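Local coordinates for protein haloacid dehalogenase-like hydrolase (Klebsiella pneumoniae subsp. pneumoniae, PDB 3PGV) that probably acts as a metal-dependent phosphatase of the haloacid dehalogenase superfamily, with magnesium the likely natural cofactor and calcium bound in this crystal, at residues Q22-D27 with R53-V58; F57-G62 with L75-Y80; K44-L49 with Y278-Y283; C228-D233 with S242-G247. All coordinates share one frame; numbering follows the deposited sequence.

Interaction 1 (Q22-D27 with R53-V58). With CA (calcium ion), chain E.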
loop_
_atom_site.group_PDB
_atom_site.type_symbol
_atom_site.label_atom_id
_atom_site.label_comp_id
_atom_site.label_asym_id
_atom_site.label_seq_id
_atom_site.Cartn_x
_atom_site.Cartn_y
_atom_site.Cartn_z
ATOM N N GLN A 22 -20.294 4.459 4.261
ATOM C CA GLN A 22 -20.139 5.683 3.473
ATOM C C GLN A 22 -18.768 5.787 2.838
ATOM O O GLN A 22 -18.583 6.571 1.904
ATOM C CB GLN A 22 -20.435 6.932 4.325
ATOM C CG GLN A 22 -21.919 7.188 4.530
ATOM C CD GLN A 22 -22.638 7.400 3.220
ATOM O OE1 GLN A 22 -22.278 8.267 2.410
ATOM N NE2 GLN A 22 -23.664 6.601 2.978
ATOM N N VAL A 23 -17.786 5.038 3.371
ATOM C CA VAL A 23 -16.421 5.053 2.841
ATOM C C VAL A 23 -16.023 3.662 2.359
ATOM O O VAL A 23 -16.096 2.696 3.128
ATOM C CB VAL A 23 -15.403 5.606 3.888
ATOM C CG1 VAL A 23 -13.981 5.629 3.317
ATOM C CG2 VAL A 23 -15.814 6.997 4.382
ATOM N N VAL A 24 -15.604 3.555 1.088
ATOM C CA VAL A 24 -15.081 2.318 0.540
ATOM C C VAL A 24 -13.571 2.469 0.371
ATOM O O VAL A 24 -13.119 3.379 -0.332
ATOM C CB VAL A 24 -15.769 1.917 -0.802
ATOM C CG1 VAL A 24 -15.065 0.721 -1.448
ATOM C CG2 VAL A 24 -17.245 1.619 -0.595
ATOM N N ALA A 25 -12.785 1.613 1.057
ATOM C CA ALA A 25 -11.328 1.634 0.941
ATOM C C ALA A 25 -10.859 0.408 0.203
ATOM O O ALA A 25 -11.326 -0.698 0.483
ATOM C CB ALA A 25 -10.686 1.693 2.312
ATOM N N SER A 26 -9.981 0.582 -0.772
ATOM C CA SER A 26 -9.513 -0.564 -1.508
ATOM C C SER A 26 -8.062 -0.476 -1.854
ATOM O O SER A 26 -7.601 0.548 -2.369
ATOM C CB SER A 26 -10.347 -0.772 -2.773
ATOM O OG SER A 26 -10.015 -1.997 -3.417
ATOM N N ASP A 27 -7.341 -1.584 -1.645
ATOM C CA ASP A 27 -6.006 -1.768 -2.172
ATOM C C ASP A 27 -6.126 -1.820 -3.725
ATOM O O ASP A 27 -7.231 -2.015 -4.251
ATOM C CB ASP A 27 -5.400 -3.084 -1.621
ATOM C CG ASP A 27 -4.077 -3.495 -2.252
ATOM O OD1 ASP A 27 -3.247 -2.599 -2.539
ATOM O OD2 ASP A 27 -3.862 -4.717 -2.435
ATOM N N ARG A 53 -24.250 8.008 -5.758
ATOM C CA ARG A 53 -25.094 7.726 -4.601
ATOM C C ARG A 53 -24.482 8.224 -3.272
ATOM O O ARG A 53 -24.970 7.869 -2.193
ATOM C CB ARG A 53 -25.456 6.237 -4.548
ATOM C CG ARG A 53 -26.578 5.882 -5.522
ATOM C CD ARG A 53 -26.534 4.439 -5.942
ATOM N NE ARG A 53 -27.579 4.121 -6.922
ATOM C CZ ARG A 53 -27.461 4.325 -8.235
ATOM N NH1 ARG A 53 -26.363 4.890 -8.731
ATOM N NH2 ARG A 53 -28.449 3.991 -9.056
ATOM N N GLY A 54 -23.470 9.091 -3.372
ATOM C CA GLY A 54 -22.845 9.729 -2.214
ATOM C C GLY A 54 -21.742 8.941 -1.525
ATOM O O GLY A 54 -21.246 9.369 -0.481
ATOM N N ILE A 55 -21.330 7.794 -2.100
ATOM C CA ILE A 55 -20.266 6.978 -1.489
ATOM C C ILE A 55 -18.869 7.558 -1.758
ATOM O O ILE A 55 -18.594 8.023 -2.859
ATOM C CB ILE A 55 -20.382 5.474 -1.904
ATOM C CG1 ILE A 55 -21.820 4.914 -1.624
ATOM C CG2 ILE A 55 -19.296 4.611 -1.234
ATOM C CD1 ILE A 55 -22.335 5.076 -0.121
ATOM N N ASN A 56 -18.001 7.551 -0.729
ATOM C CA ASN A 56 -16.627 8.046 -0.820
ATOM C C ASN A 56 -15.669 6.910 -1.046
ATOM O O ASN A 56 -15.832 5.838 -0.461
ATOM C CB ASN A 56 -16.246 8.781 0.451
ATOM C CG ASN A 56 -17.062 10.004 0.685
ATOM O OD1 ASN A 56 -16.791 11.062 0.125
ATOM N ND2 ASN A 56 -18.148 9.859 1.437
ATOM N N PHE A 57 -14.639 7.141 -1.864
ATOM C CA PHE A 57 -13.646 6.118 -2.153
ATOM C C PHE A 57 -12.288 6.529 -1.707
ATOM O O PHE A 57 -11.902 7.690 -1.863
ATOM C CB PHE A 57 -13.638 5.766 -3.642
ATOM C CG PHE A 57 -14.790 4.895 -4.068
ATOM C CD1 PHE A 57 -15.998 5.458 -4.473
ATOM C CD2 PHE A 57 -14.681 3.509 -4.050
ATOM C CE1 PHE A 57 -17.069 4.653 -4.855
ATOM C CE2 PHE A 57 -15.753 2.704 -4.432
ATOM C CZ PHE A 57 -16.940 3.280 -4.839
ATOM N N VAL A 58 -11.556 5.589 -1.114
ATOM C CA VAL A 58 -10.182 5.808 -0.675
ATOM C C VAL A 58 -9.330 4.665 -1.215
ATOM O O VAL A 58 -9.644 3.502 -0.977
ATOM C CB VAL A 58 -10.079 5.926 0.876
ATOM C CG1 VAL A 58 -8.641 6.163 1.309
ATOM C CG2 VAL A 58 -10.991 7.031 1.403
HETATM CA CA CA E . -2.047 -5.819 -2.974
HETATM O O HOH W 1 -1.327 -5.010 -0.593
#
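Four backbone bonds, Asn-56 N to Gln-22 O, Val-24 N to Asn-56 O, Val-58 N to Val-24 O and Ser-26 N to Val-58 O, all 2.8 to 2.9 Å long, pair the two segments as parallel strands whose local axes lie 22° apart. The Gln-22 carbonyl takes a second, weak bond from Asn-56 ND2 at 3.3 Å. It is the Asn-56 chi1 of -64°, with CG beside its own backbone N, that brings the amide back to the oxygen already used by that N.

Side chains alternate between the two faces of the pair. On one, Val-24 and Phe-57 lie side by side and point the same way, Val-24 CG1 standing 3.6 Å from Phe-57 CE2. The other branch, Val-24 CG2, meets Ile-55 CG2 at 3.7 Å. Helices 41-51 and 274-283 cover this face. Val-23, Ala-25 and Val-58 occupy the opposite one, where Val-23 CG1 approaches Val-58 CG2 to 3.8 Å.

These are adjacent parallel strands of the Rossmann-like sheet of haloacid dehalogenase hydrolases. Strand 23-27 leads into the family's DxD motif: Asp-27 OD2 binds calcium at 2.2 Å and also hydrogen-bonds Thr-31 OG1, while Asp-27 OD1 forms a salt bridge with Lys-210. At the other end, Gly-54, with positive phi, is the C-prime residue of a Schellman motif in which Ile-55 N bonds Leu-50 O, ending helix 41-51 shortly before strand 56-60. Ser-26 OG donates to Asp-27 O at 2.9 Å, in the carbonyl plane and on a lone pair.

Interaction 2 (F57-G62 with L75-Y80). With EDO (1,2-ethanediol), chain K.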
loop_
_atom_site.group_PDB
_atom_site.type_symbol
_atom_site.label_atom_id
_atom_site.label_comp_id
_atom_site.label_asym_id
_atom_site.label_seq_id
_atom_site.Cartn_x
_atom_site.Cartn_y
_atom_site.Cartn_z
ATOM N N PHE A 57 -14.639 7.141 -1.864
ATOM C CA PHE A 57 -13.646 6.118 -2.153
ATOM C C PHE A 57 -12.288 6.529 -1.707
ATOM O O PHE A 57 -11.902 7.690 -1.863
ATOM C CB PHE A 57 -13.638 5.766 -3.642
ATOM C CG PHE A 57 -14.790 4.895 -4.068
ATOM C CD1 PHE A 57 -15.998 5.458 -4.473
ATOM C CD2 PHE A 57 -14.681 3.509 -4.050
ATOM C CE1 PHE A 57 -17.069 4.653 -4.855
ATOM C CE2 PHE A 57 -15.753 2.704 -4.432
ATOM C CZ PHE A 57 -16.940 3.280 -4.839
ATOM N N VAL A 58 -11.556 5.589 -1.114
ATOM C CA VAL A 58 -10.182 5.808 -0.675
ATOM C C VAL A 58 -9.330 4.665 -1.215
ATOM O O VAL A 58 -9.644 3.502 -0.977
ATOM C CB VAL A 58 -10.079 5.926 0.876
ATOM C CG1 VAL A 58 -8.641 6.163 1.309
ATOM C CG2 VAL A 58 -10.991 7.031 1.403
ATOM N N PHE A 59 -8.317 4.984 -2.000
ATOM C CA PHE A 59 -7.453 3.958 -2.574
ATOM C C PHE A 59 -6.115 3.914 -1.854
ATOM O O PHE A 59 -5.545 4.966 -1.542
ATOM C CB PHE A 59 -7.304 4.149 -4.087
ATOM C CG PHE A 59 -8.644 4.146 -4.789
ATOM C CD1 PHE A 59 -9.389 2.973 -4.898
ATOM C CD2 PHE A 59 -9.217 5.333 -5.232
ATOM C CE1 PHE A 59 -10.675 2.991 -5.446
ATOM C CE2 PHE A 59 -10.492 5.343 -5.814
ATOM C CZ PHE A 59 -11.209 4.177 -5.922
ATOM N N ALA A 60 -5.705 2.707 -1.423
ATOM C CA ALA A 60 -4.521 2.536 -0.580
ATOM C C ALA A 60 -3.531 1.586 -1.202
ATOM O O ALA A 60 -3.837 0.414 -1.407
ATOM C CB ALA A 60 -4.930 2.044 0.799
ATOM N N THR A 61 -2.330 2.069 -1.475
ATOM C CA THR A 61 -1.326 1.249 -2.131
ATOM C C THR A 61 0.042 1.384 -1.482
ATOM O O THR A 61 0.311 2.372 -0.781
ATOM C CB THR A 61 -1.280 1.582 -3.637
ATOM O OG1 THR A 61 -0.287 0.762 -4.278
ATOM C CG2 THR A 61 -1.001 3.065 -3.902
ATOM N N GLY A 62 0.906 0.408 -1.751
ATOM C CA GLY A 62 2.304 0.464 -1.379
ATOM C C GLY A 62 3.111 1.252 -2.392
ATOM O O GLY A 62 4.207 1.732 -2.087
ATOM N N LEU A 75 -9.448 6.658 -12.860
ATOM C CA LEU A 75 -10.499 6.343 -11.878
ATOM C C LEU A 75 -11.859 6.916 -12.303
ATOM O O LEU A 75 -12.883 6.223 -12.212
ATOM C CB LEU A 75 -10.129 6.856 -10.486
ATOM C CG LEU A 75 -8.947 6.171 -9.797
ATOM C CD1 LEU A 75 -8.536 6.934 -8.565
ATOM C CD2 LEU A 75 -9.270 4.708 -9.447
ATOM N N GLY A 76 -11.851 8.165 -12.779
ATOM C CA GLY A 76 -13.063 8.848 -13.212
ATOM C C GLY A 76 -13.791 9.543 -12.084
ATOM O O GLY A 76 -14.807 10.213 -12.315
ATOM N N ILE A 77 -13.275 9.404 -10.848
ATOM C CA ILE A 77 -13.869 10.021 -9.652
ATOM C C ILE A 77 -12.809 10.740 -8.824
ATOM O O ILE A 77 -11.625 10.430 -8.930
ATOM C CB ILE A 77 -14.634 8.968 -8.789
ATOM C CG1 ILE A 77 -13.667 7.852 -8.279
ATOM C CG2 ILE A 77 -15.838 8.370 -9.573
ATOM C CD1 ILE A 77 -14.185 7.061 -7.141
ATOM N N ARG A 78 -13.239 11.678 -7.975
ATOM C CA ARG A 78 -12.338 12.393 -7.073
ATOM C C ARG A 78 -12.225 11.567 -5.804
ATOM O O ARG A 78 -13.254 11.185 -5.227
ATOM C CB ARG A 78 -12.888 13.821 -6.747
ATOM C CG ARG A 78 -13.433 14.612 -7.963
ATOM C CD ARG A 78 -12.455 15.627 -8.531
ATOM N NE ARG A 78 -12.095 16.639 -7.549
ATOM C CZ ARG A 78 -11.132 17.525 -7.735
ATOM N NH1 ARG A 78 -10.460 17.552 -8.876
ATOM N NH2 ARG A 78 -10.818 18.382 -6.773
ATOM N N SER A 79 -10.996 11.234 -5.391
ATOM C CA SER A 79 -10.783 10.370 -4.226
ATOM C C SER A 79 -9.484 10.689 -3.514
ATOM O O SER A 79 -8.547 11.198 -4.135
ATOM C CB SER A 79 -10.785 8.901 -4.649
ATOM O OG SER A 79 -9.810 8.659 -5.651
ATOM N N TYR A 80 -9.397 10.331 -2.212
ATOM C CA TYR A 80 -8.156 10.448 -1.456
ATOM C C TYR A 80 -7.247 9.277 -1.851
ATOM O O TYR A 80 -7.738 8.158 -2.088
ATOM C CB TYR A 80 -8.424 10.417 0.049
ATOM C CG TYR A 80 -8.789 11.767 0.631
ATOM C CD1 TYR A 80 -7.813 12.724 0.886
ATOM C CD2 TYR A 80 -10.099 12.054 1.005
ATOM C CE1 TYR A 80 -8.142 13.964 1.432
ATOM C CE2 TYR A 80 -10.435 13.278 1.578
ATOM C CZ TYR A 80 -9.452 14.233 1.790
ATOM O OH TYR A 80 -9.778 15.448 2.355
HETATM C C1 EDO K . -11.307 13.770 -2.360
HETATM O O1 EDO K . -10.273 14.580 -1.794
HETATM C C2 EDO K . -12.618 14.550 -2.380
HETATM O O2 EDO K . -13.579 13.854 -3.192
HETATM O O HOH W 2 -14.651 9.380 -3.867
#
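The Phe-59 ring is overlapped on one face by Leu-75, whose CD2 lies 4.2 Å from the ring centroid and 22° off the normal, a CH-pi contact displaced toward the rim. Leu-75 CD1 adds an approach of 3.7 Å to Phe-59 CE2. The pairing closes a beta-alpha-beta crossover: strand 56-60 leads through helix 69-75 to the parallel neighbour 80-83.

Ile-77, in the loop that follows Leu-75, reaches both Phe-57 and Phe-59 with CD1. Its chi1 of 62° tucks CG1 over the backbone, flanked by N and C, and the extended chain beyond carries CD1 to 3.6 Å from Phe-57 CD1, with the edge of the Phe-59 ring a little farther off. Leu-47 and Thr-51 of helix 41-51 also touch Ile-77.

Within the two segments the strand pairing is short. Phe-59 N donates to Tyr-80 O at 3.2 Å with an N-H...O angle of 165°, and Val-58 bridges Tyr-80. Two residues earlier on each segment, water 2 bridges instead: it accepts from Phe-57 N at 3.0 Å and donates to Arg-78 O at 2.7 Å.

Interaction 3 (K44-L49 with Y278-Y283)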
loop_
_atom_site.group_PDB
_atom_site.type_symbol
_atom_site.label_atom_id
_atom_site.label_comp_id
_atom_site.label_asym_id
_atom_site.label_seq_id
_atom_site.Cartn_x
_atom_site.Cartn_y
_atom_site.Cartn_z
ATOM N N LYS A 44 -14.592 0.838 -13.309
ATOM C CA LYS A 44 -14.758 2.308 -13.471
ATOM C C LYS A 44 -16.211 2.701 -13.330
ATOM O O LYS A 44 -16.514 3.674 -12.657
ATOM C CB LYS A 44 -14.223 2.788 -14.834
ATOM C CG LYS A 44 -12.715 2.744 -14.958
ATOM C CD LYS A 44 -12.280 2.935 -16.399
ATOM C CE LYS A 44 -10.806 2.698 -16.589
ATOM N NZ LYS A 44 -10.474 2.457 -18.017
ATOM N N GLU A 45 -17.120 1.929 -13.949
ATOM C CA GLU A 45 -18.552 2.199 -13.903
ATOM C C GLU A 45 -19.111 2.020 -12.491
ATOM O O GLU A 45 -19.963 2.807 -12.068
ATOM C CB GLU A 45 -19.308 1.322 -14.929
ATOM C CG GLU A 45 -20.803 1.636 -15.060
ATOM C CD GLU A 45 -21.167 3.051 -15.504
ATOM O OE1 GLU A 45 -20.259 3.802 -15.933
ATOM O OE2 GLU A 45 -22.371 3.395 -15.449
ATOM N N THR A 46 -18.569 1.044 -11.728
ATOM C CA THR A 46 -18.981 0.815 -10.335
ATOM C C THR A 46 -18.634 2.022 -9.460
ATOM O O THR A 46 -19.456 2.445 -8.647
ATOM C CB THR A 46 -18.364 -0.485 -9.795
ATOM O OG1 THR A 46 -18.661 -1.548 -10.703
ATOM C CG2 THR A 46 -18.866 -0.835 -8.391
ATOM N N LEU A 47 -17.419 2.596 -9.651
ATOM C CA LEU A 47 -16.975 3.783 -8.913
ATOM C C LEU A 47 -17.894 4.971 -9.216
ATOM O O LEU A 47 -18.195 5.756 -8.318
ATOM C CB LEU A 47 -15.523 4.151 -9.271
ATOM C CG LEU A 47 -14.469 3.060 -9.184
ATOM C CD1 LEU A 47 -13.086 3.643 -9.424
ATOM C CD2 LEU A 47 -14.513 2.338 -7.837
ATOM N N LYS A 48 -18.332 5.108 -10.500
ATOM C CA LYS A 48 -19.259 6.178 -10.914
ATOM C C LYS A 48 -20.638 5.994 -10.294
ATOM O O LYS A 48 -21.225 6.959 -9.825
ATOM C CB LYS A 48 -19.375 6.242 -12.451
ATOM C CG LYS A 48 -18.349 7.151 -13.102
ATOM C CD LYS A 48 -18.703 7.436 -14.556
ATOM N N LEU A 49 -21.164 4.747 -10.307
ATOM C CA LEU A 49 -22.501 4.447 -9.774
ATOM C C LEU A 49 -22.595 4.694 -8.276
ATOM O O LEU A 49 -23.593 5.245 -7.811
ATOM C CB LEU A 49 -22.923 3.008 -10.116
ATOM C CG LEU A 49 -23.240 2.750 -11.595
ATOM C CD1 LEU A 49 -23.161 1.266 -11.924
ATOM C CD2 LEU A 49 -24.611 3.343 -11.987
ATOM N N TYR A 278 -18.924 -7.183 -5.770
ATOM C CA TYR A 278 -19.329 -7.230 -4.363
ATOM C C TYR A 278 -20.003 -5.914 -3.986
ATOM O O TYR A 278 -21.038 -5.921 -3.323
ATOM C CB TYR A 278 -18.099 -7.474 -3.466
ATOM C CG TYR A 278 -18.432 -7.706 -2.009
ATOM C CD1 TYR A 278 -18.595 -6.636 -1.131
ATOM C CD2 TYR A 278 -18.504 -8.993 -1.486
ATOM C CE1 TYR A 278 -18.871 -6.843 0.220
ATOM C CE2 TYR A 278 -18.763 -9.214 -0.133
ATOM C CZ TYR A 278 -18.936 -8.136 0.720
ATOM O OH TYR A 278 -19.181 -8.348 2.055
ATOM N N LEU A 279 -19.415 -4.781 -4.430
ATOM C CA LEU A 279 -19.931 -3.446 -4.163
ATOM C C LEU A 279 -21.302 -3.221 -4.803
ATOM O O LEU A 279 -22.197 -2.682 -4.147
ATOM C CB LEU A 279 -18.930 -2.373 -4.632
ATOM C CG LEU A 279 -17.613 -2.285 -3.826
ATOM C CD1 LEU A 279 -16.627 -1.355 -4.492
ATOM C CD2 LEU A 279 -17.871 -1.838 -2.390
ATOM N N ARG A 280 -21.485 -3.665 -6.077
ATOM C CA ARG A 280 -22.783 -3.541 -6.767
ATOM C C ARG A 280 -23.850 -4.366 -6.065
ATOM O O ARG A 280 -24.984 -3.916 -5.940
ATOM C CB ARG A 280 -22.679 -3.962 -8.245
ATOM C CG ARG A 280 -21.856 -3.018 -9.086
ATOM C CD ARG A 280 -22.269 -3.059 -10.529
ATOM N NE ARG A 280 -21.307 -2.361 -11.380
ATOM C CZ ARG A 280 -21.499 -2.121 -12.670
ATOM N NH1 ARG A 280 -22.640 -2.471 -13.255
ATOM N NH2 ARG A 280 -20.570 -1.499 -13.379
ATOM N N LYS A 281 -23.479 -5.568 -5.579
ATOM C CA LYS A 281 -24.397 -6.449 -4.858
ATOM C C LYS A 281 -24.791 -5.823 -3.512
ATOM O O LYS A 281 -25.957 -5.892 -3.112
ATOM C CB LYS A 281 -23.748 -7.836 -4.647
ATOM C CG LYS A 281 -24.707 -8.888 -4.110
ATOM C CD LYS A 281 -24.023 -10.226 -3.926
ATOM N N LEU A 282 -23.842 -5.134 -2.872
ATOM C CA LEU A 282 -24.043 -4.524 -1.559
ATOM C C LEU A 282 -24.809 -3.182 -1.628
ATOM O O LEU A 282 -25.646 -2.904 -0.761
ATOM C CB LEU A 282 -22.677 -4.331 -0.875
ATOM C CG LEU A 282 -22.685 -3.734 0.535
ATOM C CD1 LEU A 282 -23.409 -4.647 1.517
ATOM C CD2 LEU A 282 -21.276 -3.475 1.015
ATOM N N TYR A 283 -24.498 -2.344 -2.636
ATOM C CA TYR A 283 -25.056 -0.987 -2.740
ATOM C C TYR A 283 -26.208 -0.847 -3.741
ATOM O O TYR A 283 -27.118 -0.053 -3.507
ATOM C CB TYR A 283 -23.946 0.023 -3.082
ATOM C CG TYR A 283 -22.962 0.254 -1.959
ATOM C CD1 TYR A 283 -23.172 1.260 -1.019
ATOM C CD2 TYR A 283 -21.798 -0.496 -1.860
ATOM C CE1 TYR A 283 -22.263 1.488 0.011
ATOM C CE2 TYR A 283 -20.878 -0.276 -0.837
ATOM C CZ TYR A 283 -21.107 0.727 0.089
ATOM O OH TYR A 283 -20.202 0.953 1.094
#
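Arg-280 spans the gap to Thr-46 between two roughly parallel helices, 41-51 and 274-283, whose local axes are 10.3 Å apart and inclined by 27°. Both pack on the same face of the central sheet of this Rossmann-like fold, so the arginine joins neighbouring helices of one layer.

From CB, with CG anti to the carbonyl carbon (chi1 -68°), the chain runs extended to NE. CG passes the Thr-46 methyl, CG2, at 3.8 Å, and CD lies next to Thr-46 OG1. NE then donates to Thr-46 OG1 over 2.8 Å. The bond is nearly straight, and the hydroxyl lies at the guanidinium edge, only 4° out of its plane. CZ is covered on one face by Leu-49 CD1, 3.8 Å away and over the centre of the group. At the tip, NH2 comes within 3.5 Å of Glu-45 CB, so it is the aliphatic part of Glu-45 that does the touching. The carboxylate turns elsewhere, Glu-45 OE2 lying 5.6 Å from Arg-280 NH2.

Tyr-42, one turn before Thr-46, adds the remaining polar partner. Its carbonyl oxygen is bonded by both Thr-46 OG1 and Arg-280 NH2, and its ring makes a cation-pi contact with the arginine. The edge bonds through NE and NH2, together with the methyl over the face, should restrict rotation of the guanidinium. Closer to the sheet the contact becomes apolar. Leu-279, which also rests on Val-24 and Phe-231 of the strands beneath, crosses Thr-46 at about a right angle, its CB 4.1 Å from Thr-46 CG2.

Interaction 4 (C228-D233 with S242-G247). With CA (calcium ion), chain E.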
loop_
_atom_site.group_PDB
_atom_site.type_symbol
_atom_site.label_atom_id
_atom_site.label_comp_id
_atom_site.label_asym_id
_atom_site.label_seq_id
_atom_site.Cartn_x
_atom_site.Cartn_y
_atom_site.Cartn_z
ATOM N N CYS A 228 -16.269 2.467 7.325
ATOM C CA CYS A 228 -15.431 1.955 6.251
ATOM C C CYS A 228 -15.614 0.502 5.970
ATOM O O CYS A 228 -15.631 -0.319 6.888
ATOM C CB CYS A 228 -13.964 2.287 6.506
ATOM S SG CYS A 228 -13.630 4.049 6.713
ATOM N N ILE A 229 -15.637 0.160 4.683
ATOM C CA ILE A 229 -15.484 -1.204 4.199
ATOM C C ILE A 229 -14.177 -1.252 3.405
ATOM O O ILE A 229 -13.929 -0.359 2.584
ATOM C CB ILE A 229 -16.714 -1.698 3.370
ATOM C CG1 ILE A 229 -16.495 -3.163 2.879
ATOM C CG2 ILE A 229 -17.032 -0.736 2.196
ATOM C CD1 ILE A 229 -17.715 -3.839 2.243
ATOM N N ALA A 230 -13.285 -2.215 3.728
ATOM C CA ALA A 230 -11.978 -2.286 3.079
ATOM C C ALA A 230 -11.729 -3.601 2.343
ATOM O O ALA A 230 -12.241 -4.652 2.745
ATOM C CB ALA A 230 -10.880 -2.037 4.086
ATOM N N PHE A 231 -10.893 -3.548 1.285
ATOM C CA PHE A 231 -10.533 -4.715 0.470
ATOM C C PHE A 231 -9.010 -4.761 0.295
ATOM O O PHE A 231 -8.389 -3.724 0.035
ATOM C CB PHE A 231 -11.231 -4.642 -0.901
ATOM C CG PHE A 231 -12.741 -4.578 -0.838
ATOM C CD1 PHE A 231 -13.400 -3.359 -0.676
ATOM C CD2 PHE A 231 -13.509 -5.724 -1.017
ATOM C CE1 PHE A 231 -14.804 -3.300 -0.622
ATOM C CE2 PHE A 231 -14.913 -5.664 -0.963
ATOM C CZ PHE A 231 -15.549 -4.450 -0.771
ATOM N N GLY A 232 -8.421 -5.955 0.452
ATOM C CA GLY A 232 -6.971 -6.151 0.325
ATOM C C GLY A 232 -6.554 -7.598 0.114
ATOM O O GLY A 232 -7.360 -8.523 0.304
ATOM N N ASP A 233 -5.277 -7.818 -0.243
ATOM C CA ASP A 233 -4.771 -9.175 -0.524
ATOM C C ASP A 233 -3.366 -9.447 0.074
ATOM O O ASP A 233 -2.833 -10.552 -0.087
ATOM C CB ASP A 233 -4.745 -9.432 -2.049
ATOM C CG ASP A 233 -3.655 -8.678 -2.777
ATOM O OD1 ASP A 233 -3.370 -7.521 -2.388
ATOM O OD2 ASP A 233 -3.130 -9.213 -3.768
ATOM N N SER A 242 -8.526 -5.168 9.318
ATOM C CA SER A 242 -9.000 -5.443 10.680
ATOM C C SER A 242 -9.502 -4.184 11.401
ATOM O O SER A 242 -10.395 -4.286 12.237
ATOM C CB SER A 242 -7.925 -6.149 11.501
ATOM O OG SER A 242 -6.693 -5.447 11.465
HETATM N N MSE A 243 -8.955 -2.995 11.058
HETATM C CA MSE A 243 -9.401 -1.716 11.678
HETATM C C MSE A 243 -10.713 -1.201 11.069
HETATM O O MSE A 243 -11.447 -0.499 11.730
HETATM C CB MSE A 243 -8.318 -0.639 11.566
HETATM C CG MSE A 243 -7.093 -0.924 12.405
HETATM SE SE MSE A 243 -5.605 0.232 11.938
HETATM C CE MSE A 243 -6.280 1.930 12.632
ATOM N N ALA A 244 -10.958 -1.489 9.786
ATOM C CA ALA A 244 -12.173 -1.041 9.103
ATOM C C ALA A 244 -13.399 -1.678 9.731
ATOM O O ALA A 244 -13.298 -2.760 10.313
ATOM C CB ALA A 244 -12.101 -1.404 7.631
ATOM N N GLY A 245 -14.553 -1.008 9.616
ATOM C CA GLY A 245 -15.826 -1.546 10.102
ATOM C C GLY A 245 -16.112 -2.912 9.499
ATOM O O GLY A 245 -16.538 -3.831 10.202
ATOM N N LYS A 246 -15.771 -3.075 8.199
ATOM C CA LYS A 246 -15.896 -4.327 7.457
ATOM C C LYS A 246 -14.640 -4.536 6.576
ATOM O O LYS A 246 -14.279 -3.655 5.790
ATOM C CB LYS A 246 -17.170 -4.311 6.587
ATOM C CG LYS A 246 -17.291 -5.478 5.602
ATOM C CD LYS A 246 -17.519 -6.820 6.287
ATOM C CE LYS A 246 -17.613 -7.930 5.273
ATOM N NZ LYS A 246 -17.760 -9.253 5.915
ATOM N N GLY A 247 -13.978 -5.674 6.752
ATOM C CA GLY A 247 -12.799 -6.032 5.969
ATOM C C GLY A 247 -13.013 -7.272 5.118
ATOM O O GLY A 247 -13.488 -8.292 5.617
HETATM CA CA CA E . -2.047 -5.819 -2.974
HETATM O O HOH W 1 -1.327 -5.010 -0.593
#
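Lys-246 N donates to Cys-228 O at 3.1 Å, and Ala-230 N donates to Lys-246 O at 2.7 Å. Lys-246 thus bonds the residues on either side of its partner Ile-229, the pattern of parallel strands, and Ala-230 pairs with Gly-247. A CA-H...O contact from Ile-229 CA to Lys-246 O, 3.2 Å, accompanies these bonds, giving that carbonyl both an N-H and a C-H partner.

Apolar contacts lie on both faces. On one, Ala-244 CB, from the turn after helix 238-243, sits 3.8 Å from Ala-230 CB and also approaches Cys-228 CB. On the other, Ile-229 and Lys-246 run side by side, pointing the same way, and Ile-229 CG1 touches Lys-246 CG at 3.7 Å. Ile-229 CG1 and Lys-246 CG are each anti to their own backbone N (Lys-246 chi1 171°), which sets the two chains alongside. The lysine then bends at chi2, 69°, and its tip leaves the isoleucine; NZ forms a salt bridge with Glu-265. Tyr-278, on helix 274-283, covers both residues.

Metal coordination is found at the far end of the first strand. Asp-233 OD1 binds the calcium at 2.2 Å, a site completed in part by Asp-27 OD2, the carbonyl O of Asp-29 and water 1, while Asp-233 N donates to Asp-237 OD2.

Strand 228-232, helix 238-243 and strand 246-249 thus form a beta-alpha-beta unit, with the metal-binding aspartate just past the carboxyl end of its first strand, as in the acidic GDxxND-type motif of haloacid dehalogenase hydrolases.

How the interactions relate
Interactions 1, 2 and 4 belong to one sheet, and interaction 3 joins helices on one of its faces. Interactions 1 and 2 share Phe-57 and Val-58, and Ser-26 O lies 3.0 Å from Ala-60 N, probably a hydrogen bond. Strand 23-27 borders 228-232, where Ala-25 N is 2.7 Å from Ile-229 O. The carboxyl ends of both strands bring interactions 1 and 4 together at the calcium: Asp-27 OD2 and Asp-233 OD1, 2.8 Å apart, both ligate it, as does water 1. The helices of interaction 3 meet the strands through Phe-57 CE2 to Leu-47 CD2, 3.6 Å, and Val-24 CG2 to Tyr-283 OH, 3.5 Å. Interactions 2 and 4, centres about 15 Å apart, do not touch.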